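Local coordinates for DNA mismatch repair protein MLH3 (PDB 6RMN) that corrects insertion-deletion loops in DNA mismatch repair as part of the MutLbeta heterodimer, this chain being the C-terminal, zinc-binding part of the protein, at residues R87-L92 / Y138-L143; D91-Y96 / I105-I110; S98-W103 / L144-D149. All blocks are in the same frame, centred on the assembly; numbering follows the deposited sequence.

Interaction 1 of 3, residues R87-L92 / Y138-L143; sequences RTEADL and YLKMVL
E89 and K140 meet through a long salt bridge, K140 NZ lying 3.3 Å from E89 OE1, and the hydrogen bond within it is weak. Both charged atoms have a second partner: OE1 also accepts from the backbone N of D86, and NZ donates to the carbonyl O of E84, so the lysine joins the carboxylate to the end of strand 82-85. The K140 chain reaches that far because every torsion is close to fully extended, with CG anti to the backbone N (chi1 -176°). It crosses the E89 side chain at about a right angle, so that K140 CE also comes within 3.4 Å of E89 OE1. Without the carboxylate, as with an alanine here, K140 would probably keep its bond to E84 O but lose its countercharge, and D86 N would lose its side-chain acceptor. Packing between the segments is slight, with 67 Å² buried in all. Around the bridge E89 rests on L144, while K140 lies against I83 and V85. With R87 as the first helical residue, the bond from D86 N to E89 OE1 is the N3-to-N-cap half of a capping box, and the same carboxylate also makes a surface salt bridge between two helices.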
loop_
_atom_site.group_PDB
_atom_site.type_symbol
_atom_site.label_atom_id
_atom_site.label_comp_id
_atom_site.label_asym_id
_atom_site.label_seq_id
_atom_site.Cartn_x
_atom_site.Cartn_y
_atom_site.Cartn_z
ATOM N N ARG B 87 25.340 -55.045 2.372
ATOM C CA ARG B 87 26.619 -54.956 1.657
ATOM C C ARG B 87 26.595 -53.807 0.630
ATOM O O ARG B 87 27.529 -53.003 0.596
ATOM C CB ARG B 87 26.992 -56.302 1.011
ATOM C CG ARG B 87 27.558 -57.301 2.021
ATOM C CD ARG B 87 27.855 -58.671 1.421
ATOM N NE ARG B 87 26.665 -59.525 1.336
ATOM C CZ ARG B 87 26.215 -60.305 2.317
ATOM N NH1 ARG B 87 26.841 -60.342 3.489
ATOM N NH2 ARG B 87 25.127 -61.044 2.139
ATOM N N THR B 88 25.491 -53.686 -0.133
ATOM C CA THR B 88 25.294 -52.621 -1.119
ATOM C C THR B 88 25.181 -51.248 -0.431
ATOM O O THR B 88 25.703 -50.260 -0.953
ATOM C CB THR B 88 24.066 -52.905 -1.997
ATOM O OG1 THR B 88 22.901 -52.955 -1.172
ATOM C CG2 THR B 88 24.200 -54.186 -2.812
ATOM N N GLU B 89 24.508 -51.193 0.742
ATOM C CA GLU B 89 24.347 -49.962 1.519
ATOM C C GLU B 89 25.701 -49.506 2.043
ATOM O O GLU B 89 26.016 -48.319 1.959
ATOM C CB GLU B 89 23.362 -50.159 2.680
ATOM C CG GLU B 89 21.932 -50.395 2.230
ATOM C CD GLU B 89 20.914 -50.627 3.329
ATOM O OE1 GLU B 89 21.308 -51.033 4.446
ATOM O OE2 GLU B 89 19.711 -50.412 3.062
ATOM N N ALA B 90 26.506 -50.463 2.550
ATOM C CA ALA B 90 27.850 -50.240 3.081
ATOM C C ALA B 90 28.791 -49.714 1.995
ATOM O O ALA B 90 29.576 -48.810 2.274
ATOM C CB ALA B 90 28.400 -51.531 3.678
ATOM N N ASP B 91 28.691 -50.258 0.759
ATOM C CA ASP B 91 29.483 -49.830 -0.398
ATOM C C ASP B 91 29.085 -48.409 -0.813
ATOM O O ASP B 91 29.962 -47.585 -1.084
ATOM C CB ASP B 91 29.328 -50.825 -1.568
ATOM C CG ASP B 91 29.925 -52.218 -1.343
ATOM O OD1 ASP B 91 30.398 -52.500 -0.207
ATOM O OD2 ASP B 91 29.913 -53.033 -2.298
ATOM N N LEU B 92 27.765 -48.114 -0.803
ATOM C CA LEU B 92 27.183 -46.803 -1.102
ATOM C C LEU B 92 27.693 -45.738 -0.110
ATOM O O LEU B 92 28.088 -44.657 -0.543
ATOM C CB LEU B 92 25.646 -46.903 -1.083
ATOM C CG LEU B 92 24.809 -45.722 -1.576
ATOM C CD1 LEU B 92 25.156 -45.331 -3.007
ATOM C CD2 LEU B 92 23.337 -46.061 -1.506
ATOM N N TYR B 138 15.443 -43.615 11.992
ATOM C CA TYR B 138 15.219 -42.332 11.345
ATOM C C TYR B 138 16.495 -41.868 10.619
ATOM O O TYR B 138 16.423 -41.445 9.463
ATOM C CB TYR B 138 14.750 -41.265 12.367
ATOM C CG TYR B 138 14.737 -39.873 11.772
ATOM C CD1 TYR B 138 13.708 -39.466 10.927
ATOM C CD2 TYR B 138 15.804 -38.996 11.971
ATOM C CE1 TYR B 138 13.727 -38.215 10.312
ATOM C CE2 TYR B 138 15.844 -37.749 11.341
ATOM C CZ TYR B 138 14.797 -37.362 10.522
ATOM O OH TYR B 138 14.826 -36.163 9.868
ATOM N N LEU B 139 17.641 -41.897 11.330
ATOM C CA LEU B 139 18.938 -41.446 10.843
ATOM C C LEU B 139 19.385 -42.236 9.615
ATOM O O LEU B 139 19.819 -41.625 8.642
ATOM C CB LEU B 139 19.984 -41.500 11.977
ATOM C CG LEU B 139 21.379 -40.929 11.687
ATOM C CD1 LEU B 139 21.312 -39.470 11.259
ATOM C CD2 LEU B 139 22.263 -41.067 12.891
ATOM N N LYS B 140 19.223 -43.579 9.643
ATOM C CA LYS B 140 19.553 -44.457 8.517
ATOM C C LYS B 140 18.742 -44.032 7.278
ATOM O O LYS B 140 19.331 -43.812 6.214
ATOM C CB LYS B 140 19.286 -45.933 8.863
ATOM C CG LYS B 140 19.710 -46.895 7.754
ATOM C CD LYS B 140 19.396 -48.336 8.076
ATOM C CE LYS B 140 19.904 -49.261 6.997
ATOM N NZ LYS B 140 19.675 -50.693 7.331
ATOM N N MET B 141 17.408 -43.875 7.438
ATOM C CA MET B 141 16.498 -43.476 6.367
ATOM C C MET B 141 16.925 -42.159 5.715
ATOM O O MET B 141 16.922 -42.056 4.489
ATOM C CB MET B 141 15.058 -43.366 6.891
ATOM C CG MET B 141 14.025 -43.383 5.799
ATOM S SD MET B 141 12.888 -41.990 5.900
ATOM C CE MET B 141 13.743 -40.763 4.814
ATOM N N VAL B 142 17.318 -41.180 6.539
ATOM C CA VAL B 142 17.713 -39.829 6.141
ATOM C C VAL B 142 19.055 -39.828 5.381
ATOM O O VAL B 142 19.163 -39.148 4.367
ATOM C CB VAL B 142 17.661 -38.901 7.382
ATOM C CG1 VAL B 142 18.722 -37.817 7.358
ATOM C CG2 VAL B 142 16.282 -38.291 7.514
ATOM N N LEU B 143 20.034 -40.611 5.833
ATOM C CA LEU B 143 21.341 -40.735 5.182
ATOM C C LEU B 143 21.249 -41.524 3.855
ATOM O O LEU B 143 21.876 -41.125 2.870
ATOM C CB LEU B 143 22.388 -41.339 6.147
ATOM C CG LEU B 143 22.635 -40.548 7.461
ATOM C CD1 LEU B 143 23.709 -41.203 8.298
ATOM C CD2 LEU B 143 22.996 -39.104 7.203
#

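Interaction 2 of 3, residues D91-Y96 / I105-I110; sequences DLFKHY and IGYETI
The carbonyl O of F93 takes a hydrogen bond from the hydroxyl of Y107, with OH 2.7 Å from O, and a weak second one from the backbone N of Y96. The tyrosine donor makes an angle of 120° at the carbonyl oxygen and is tilted 18° from the carbonyl plane. This bond joins helix 87-101 to strand 106-110, the next element of the chain, in an alpha/beta layer: the helix lies across an antiparallel sheet in which the strand pairs with strand 117-124. The axes of helix segment 91-96 and strand 106-110 come within 8.6 Å of each other, their N-to-C directions 135° apart. Y107 places its CG between the backbone N and the carbonyl carbon, and from there the ring extends toward the helix. The F93 side chain crosses that of Y107 at about a right angle, presenting its ring edge to the tyrosine face in a T-shaped pair with centroids 5.5 Å apart. The closest carbons of the pair are F93 CD1 and Y107 CZ, at 3.8 Å. One phenol thus serves twice, its hydroxyl bonding the helix backbone while its ring face packs against the side chain of the same residue. L119 of strand 117-124 touches F93, Y107 and T109, and L143 of helix 136-151 also packs on F93, placing the aromatic pair between the sheet and the second helix. T109 fills the neighbouring position with its methyl, CG2 approaching F93 CB to 4.0 Å. At the more exposed margin, its hydroxyl lies against the aliphatic part of K94, with T109 OG1 3.4 Å from K94 CG.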
loop_
_atom_site.group_PDB
_atom_site.type_symbol
_atom_site.label_atom_id
_atom_site.label_comp_id
_atom_site.label_asym_id
_atom_site.label_seq_id
_atom_site.Cartn_x
_atom_site.Cartn_y
_atom_site.Cartn_z
ATOM N N ASP B 91 28.691 -50.258 0.759
ATOM C CA ASP B 91 29.483 -49.830 -0.398
ATOM C C ASP B 91 29.085 -48.409 -0.813
ATOM O O ASP B 91 29.962 -47.585 -1.084
ATOM C CB ASP B 91 29.328 -50.825 -1.568
ATOM C CG ASP B 91 29.925 -52.218 -1.343
ATOM O OD1 ASP B 91 30.398 -52.500 -0.207
ATOM O OD2 ASP B 91 29.913 -53.033 -2.298
ATOM N N LEU B 92 27.765 -48.114 -0.803
ATOM C CA LEU B 92 27.183 -46.803 -1.102
ATOM C C LEU B 92 27.693 -45.738 -0.110
ATOM O O LEU B 92 28.088 -44.657 -0.543
ATOM C CB LEU B 92 25.646 -46.903 -1.083
ATOM C CG LEU B 92 24.809 -45.722 -1.576
ATOM C CD1 LEU B 92 25.156 -45.331 -3.007
ATOM C CD2 LEU B 92 23.337 -46.061 -1.506
ATOM N N PHE B 93 27.743 -46.066 1.199
ATOM C CA PHE B 93 28.266 -45.158 2.225
ATOM C C PHE B 93 29.781 -44.982 2.127
ATOM O O PHE B 93 30.287 -43.872 2.322
ATOM C CB PHE B 93 27.834 -45.571 3.643
ATOM C CG PHE B 93 26.399 -45.229 3.976
ATOM C CD1 PHE B 93 25.962 -43.908 3.970
ATOM C CD2 PHE B 93 25.499 -46.222 4.346
ATOM C CE1 PHE B 93 24.636 -43.596 4.264
ATOM C CE2 PHE B 93 24.174 -45.906 4.658
ATOM C CZ PHE B 93 23.752 -44.595 4.620
ATOM N N LYS B 94 30.496 -46.066 1.777
ATOM C CA LYS B 94 31.950 -46.068 1.566
ATOM C C LYS B 94 32.297 -45.104 0.424
ATOM O O LYS B 94 33.210 -44.286 0.562
ATOM C CB LYS B 94 32.446 -47.487 1.234
ATOM C CG LYS B 94 33.779 -47.831 1.882
ATOM C CD LYS B 94 34.141 -49.294 1.660
ATOM C CE LYS B 94 35.365 -49.707 2.440
ATOM N NZ LYS B 94 35.690 -51.146 2.239
ATOM N N HIS B 95 31.509 -45.170 -0.669
ATOM C CA HIS B 95 31.622 -44.348 -1.867
ATOM C C HIS B 95 31.389 -42.865 -1.591
ATOM O O HIS B 95 32.081 -42.040 -2.184
ATOM C CB HIS B 95 30.622 -44.849 -2.933
ATOM C CG HIS B 95 30.776 -44.232 -4.289
ATOM N ND1 HIS B 95 30.241 -42.993 -4.585
ATOM C CD2 HIS B 95 31.359 -44.732 -5.403
ATOM C CE1 HIS B 95 30.525 -42.769 -5.857
ATOM N NE2 HIS B 95 31.196 -43.788 -6.394
ATOM N N TYR B 96 30.406 -42.519 -0.727
ATOM C CA TYR B 96 30.061 -41.115 -0.464
ATOM C C TYR B 96 30.498 -40.574 0.915
ATOM O O TYR B 96 30.034 -39.504 1.301
ATOM C CB TYR B 96 28.557 -40.880 -0.696
ATOM C CG TYR B 96 28.146 -41.002 -2.149
ATOM C CD1 TYR B 96 28.625 -40.111 -3.109
ATOM C CD2 TYR B 96 27.257 -41.990 -2.563
ATOM C CE1 TYR B 96 28.234 -40.205 -4.441
ATOM C CE2 TYR B 96 26.862 -42.094 -3.897
ATOM C CZ TYR B 96 27.356 -41.200 -4.832
ATOM O OH TYR B 96 26.984 -41.301 -6.151
ATOM N N ILE B 105 28.485 -34.797 8.726
ATOM C CA ILE B 105 28.139 -36.197 8.972
ATOM C C ILE B 105 29.414 -37.025 8.795
ATOM O O ILE B 105 29.857 -37.243 7.667
ATOM C CB ILE B 105 26.944 -36.663 8.070
ATOM C CG1 ILE B 105 25.697 -35.759 8.267
ATOM C CG2 ILE B 105 26.605 -38.157 8.285
ATOM C CD1 ILE B 105 24.904 -35.508 7.039
ATOM N N GLY B 106 30.014 -37.423 9.922
ATOM C CA GLY B 106 31.253 -38.186 9.953
ATOM C C GLY B 106 31.043 -39.623 10.364
ATOM O O GLY B 106 30.537 -39.881 11.454
ATOM N N TYR B 107 31.410 -40.573 9.495
ATOM C CA TYR B 107 31.253 -41.990 9.811
ATOM C C TYR B 107 32.435 -42.839 9.365
ATOM O O TYR B 107 33.364 -42.338 8.720
ATOM C CB TYR B 107 29.914 -42.565 9.277
ATOM C CG TYR B 107 29.670 -42.391 7.792
ATOM C CD1 TYR B 107 30.333 -43.183 6.857
ATOM C CD2 TYR B 107 28.742 -41.468 7.324
ATOM C CE1 TYR B 107 30.102 -43.035 5.490
ATOM C CE2 TYR B 107 28.498 -41.316 5.962
ATOM C CZ TYR B 107 29.182 -42.101 5.048
ATOM O OH TYR B 107 28.934 -41.967 3.706
ATOM N N GLU B 108 32.387 -44.136 9.731
ATOM C CA GLU B 108 33.340 -45.189 9.374
ATOM C C GLU B 108 32.540 -46.436 9.009
ATOM O O GLU B 108 31.590 -46.780 9.716
ATOM C CB GLU B 108 34.312 -45.501 10.536
ATOM C CG GLU B 108 35.327 -44.405 10.849
ATOM C CD GLU B 108 36.287 -44.000 9.742
ATOM O OE1 GLU B 108 36.762 -44.889 8.998
ATOM O OE2 GLU B 108 36.575 -42.786 9.630
ATOM N N THR B 109 32.900 -47.087 7.889
ATOM C CA THR B 109 32.261 -48.323 7.416
ATOM C C THR B 109 33.043 -49.532 7.956
ATOM O O THR B 109 34.237 -49.675 7.667
ATOM C CB THR B 109 32.083 -48.324 5.885
ATOM O OG1 THR B 109 33.252 -47.789 5.256
ATOM C CG2 THR B 109 30.857 -47.551 5.440
ATOM N N ILE B 110 32.370 -50.376 8.772
ATOM C CA ILE B 110 32.951 -51.552 9.437
ATOM C C ILE B 110 32.380 -52.885 8.904
ATOM O O ILE B 110 31.160 -53.030 8.778
ATOM C CB ILE B 110 32.821 -51.434 10.995
ATOM C CG1 ILE B 110 33.259 -50.031 11.503
ATOM C CG2 ILE B 110 33.593 -52.562 11.721
ATOM C CD1 ILE B 110 32.666 -49.609 12.845
#

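Interaction 3 of 3, residues S98-W103 / L144-D149; sequences SEFKKW and LQHAHD
W103 and H146 are bridged by a water molecule set among buried side chains, which also bonds to E99. The water accepts from W103 NE1 at 2.8 Å, donates to E99 OE2 at 2.7 Å and lies 3.1 Å from H146 NE2. It sits in the plane of both the indole and the imidazole, at their edges. No direct hydrogen bond joins the two segments, so this water supplies their polar link. H146 reaches it with CG anti to its backbone N (chi1 -170°), a turn that also directs the imidazole edge at the face of F100. The two rings form an offset edge-to-face pair, planes at 86°, with H146 CD2 3.9 Å from F100 CE1. Together F100, W103 and H146 make an aromatic cluster between helices 87-101 and 136-151, and F100 CZ extends past it to A147 CB at 4.3 Å. E99 is fixed from several sides: OE1 takes a salt bridge from K102 NZ at 2.8 Å, and OE2 accepts from M158 N as well as from the water. The nearby carboxylate would tend to favour a protonated H146, although its pairing with K102 probably weakens that effect.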
loop_
_atom_site.group_PDB
_atom_site.type_symbol
_atom_site.label_atom_id
_atom_site.label_comp_id
_atom_site.label_asym_id
_atom_site.label_seq_id
_atom_site.Cartn_x
_atom_site.Cartn_y
_atom_site.Cartn_z
ATOM N N SER B 98 33.256 -39.008 1.879
ATOM C CA SER B 98 33.853 -37.692 1.609
ATOM C C SER B 98 32.775 -36.617 1.440
ATOM O O SER B 98 32.923 -35.497 1.947
ATOM C CB SER B 98 34.706 -37.767 0.345
ATOM O OG SER B 98 33.949 -38.271 -0.747
ATOM N N GLU B 99 31.685 -36.971 0.739
ATOM C CA GLU B 99 30.545 -36.091 0.501
ATOM C C GLU B 99 29.785 -35.764 1.802
ATOM O O GLU B 99 29.511 -34.586 2.064
ATOM C CB GLU B 99 29.630 -36.691 -0.580
ATOM C CG GLU B 99 28.796 -35.673 -1.337
ATOM C CD GLU B 99 29.501 -34.400 -1.763
ATOM O OE1 GLU B 99 30.606 -34.494 -2.345
ATOM O OE2 GLU B 99 28.944 -33.306 -1.515
ATOM N N PHE B 100 29.516 -36.790 2.647
ATOM C CA PHE B 100 28.817 -36.603 3.930
ATOM C C PHE B 100 29.608 -35.771 4.941
ATOM O O PHE B 100 28.986 -35.095 5.754
ATOM C CB PHE B 100 28.382 -37.941 4.537
ATOM C CG PHE B 100 27.116 -38.512 3.938
ATOM C CD1 PHE B 100 25.866 -38.077 4.368
ATOM C CD2 PHE B 100 27.173 -39.486 2.945
ATOM C CE1 PHE B 100 24.693 -38.611 3.817
ATOM C CE2 PHE B 100 26.003 -40.014 2.394
ATOM C CZ PHE B 100 24.771 -39.574 2.831
ATOM N N LYS B 101 30.969 -35.804 4.886
ATOM C CA LYS B 101 31.857 -35.025 5.775
ATOM C C LYS B 101 31.641 -33.513 5.603
ATOM O O LYS B 101 31.744 -32.777 6.581
ATOM C CB LYS B 101 33.353 -35.368 5.551
ATOM C CG LYS B 101 33.775 -36.795 5.914
ATOM C CD LYS B 101 34.170 -36.970 7.391
ATOM C CE LYS B 101 34.503 -38.407 7.729
ATOM N NZ LYS B 101 34.601 -38.617 9.197
ATOM N N LYS B 102 31.323 -33.059 4.380
ATOM C CA LYS B 102 31.065 -31.642 4.057
ATOM C C LYS B 102 29.831 -31.084 4.787
ATOM O O LYS B 102 29.733 -29.872 4.988
ATOM C CB LYS B 102 30.885 -31.458 2.540
ATOM C CG LYS B 102 32.085 -31.892 1.710
ATOM C CD LYS B 102 31.736 -31.923 0.237
ATOM C CE LYS B 102 32.857 -32.509 -0.568
ATOM N NZ LYS B 102 32.555 -32.506 -2.017
ATOM N N TRP B 103 28.889 -31.969 5.158
ATOM C CA TRP B 103 27.660 -31.618 5.866
ATOM C C TRP B 103 27.724 -31.945 7.363
ATOM O O TRP B 103 26.693 -31.943 8.024
ATOM C CB TRP B 103 26.452 -32.302 5.203
ATOM C CG TRP B 103 26.267 -31.909 3.769
ATOM C CD1 TRP B 103 26.589 -32.648 2.666
ATOM C CD2 TRP B 103 25.796 -30.641 3.284
ATOM N NE1 TRP B 103 26.303 -31.936 1.521
ATOM C CE2 TRP B 103 25.828 -30.695 1.873
ATOM C CE3 TRP B 103 25.338 -29.467 3.908
ATOM C CZ2 TRP B 103 25.386 -29.633 1.075
ATOM C CZ3 TRP B 103 24.924 -28.407 3.115
ATOM C CH2 TRP B 103 24.983 -28.484 1.716
ATOM N N LEU B 144 20.431 -42.603 3.822
ATOM C CA LEU B 144 20.192 -43.404 2.619
ATOM C C LEU B 144 19.525 -42.573 1.537
ATOM O O LEU B 144 19.908 -42.692 0.376
ATOM C CB LEU B 144 19.331 -44.641 2.909
ATOM C CG LEU B 144 20.059 -45.860 3.425
ATOM C CD1 LEU B 144 19.082 -46.839 4.011
ATOM C CD2 LEU B 144 20.890 -46.531 2.329
ATOM N N GLN B 145 18.530 -41.744 1.915
ATOM C CA GLN B 145 17.793 -40.846 1.019
ATOM C C GLN B 145 18.778 -39.931 0.257
ATOM O O GLN B 145 18.726 -39.898 -0.976
ATOM C CB GLN B 145 16.754 -40.037 1.815
ATOM C CG GLN B 145 15.806 -39.171 0.989
ATOM C CD GLN B 145 15.108 -38.165 1.880
ATOM O OE1 GLN B 145 15.742 -37.369 2.589
ATOM N NE2 GLN B 145 13.782 -38.181 1.873
ATOM N N HIS B 146 19.725 -39.284 0.980
ATOM C CA HIS B 146 20.754 -38.455 0.360
ATOM C C HIS B 146 21.742 -39.251 -0.512
ATOM O O HIS B 146 22.082 -38.789 -1.604
ATOM C CB HIS B 146 21.498 -37.580 1.370
ATOM C CG HIS B 146 22.368 -36.562 0.693
ATOM N ND1 HIS B 146 21.837 -35.638 -0.202
ATOM C CD2 HIS B 146 23.706 -36.379 0.765
ATOM C CE1 HIS B 146 22.861 -34.918 -0.627
ATOM N NE2 HIS B 146 24.004 -35.324 -0.076
ATOM N N ALA B 147 22.187 -40.441 -0.041
ATOM C CA ALA B 147 23.099 -41.327 -0.775
ATOM C C ALA B 147 22.474 -41.756 -2.110
ATOM O O ALA B 147 23.168 -41.779 -3.132
ATOM C CB ALA B 147 23.432 -42.551 0.067
ATOM N N HIS B 148 21.159 -42.083 -2.099
ATOM C CA HIS B 148 20.406 -42.458 -3.298
ATOM C C HIS B 148 20.185 -41.239 -4.181
ATOM O O HIS B 148 20.225 -41.369 -5.396
ATOM C CB HIS B 148 19.068 -43.135 -2.951
ATOM C CG HIS B 148 19.219 -44.517 -2.404
ATOM N ND1 HIS B 148 19.868 -45.516 -3.118
ATOM C CD2 HIS B 148 18.789 -45.031 -1.230
ATOM C CE1 HIS B 148 19.835 -46.588 -2.344
ATOM N NE2 HIS B 148 19.191 -46.346 -1.200
ATOM N N ASP B 149 20.001 -40.046 -3.579
ATOM C CA ASP B 149 19.850 -38.804 -4.337
ATOM C C ASP B 149 21.104 -38.550 -5.187
ATOM O O ASP B 149 20.996 -38.250 -6.375
ATOM C CB ASP B 149 19.518 -37.607 -3.407
ATOM C CG ASP B 149 18.037 -37.455 -3.099
ATOM O OD1 ASP B 149 17.213 -38.135 -3.770
ATOM O OD2 ASP B 149 17.692 -36.644 -2.199
HETATM O O HOH W 1 26.361 -33.511 -0.791
#

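How the interactions relate
From the N terminus, helix 87-101 enters all three contacts, its first turn serving interaction 1, its middle interaction 2, and its last turn with the residues just after it interaction 3. Interaction 2 closes the shortest loop, the turn from the helix into strand 106-110, and shares D91 and L92 with interaction 1. The chain then passes through strand 117-124 and helix 126-132 to helix 136-151, where interactions 1 and 3 close much longer loops. Interaction 3 crosses both others in chain order. L143 packs on F93 and I105, joining interactions 1 and 2. Together they tie two helices and a sheet into one lobe, which touches helix 48-69 through W103 on L65 and V68, at the opposite end from its zinc ligands H49 and E53.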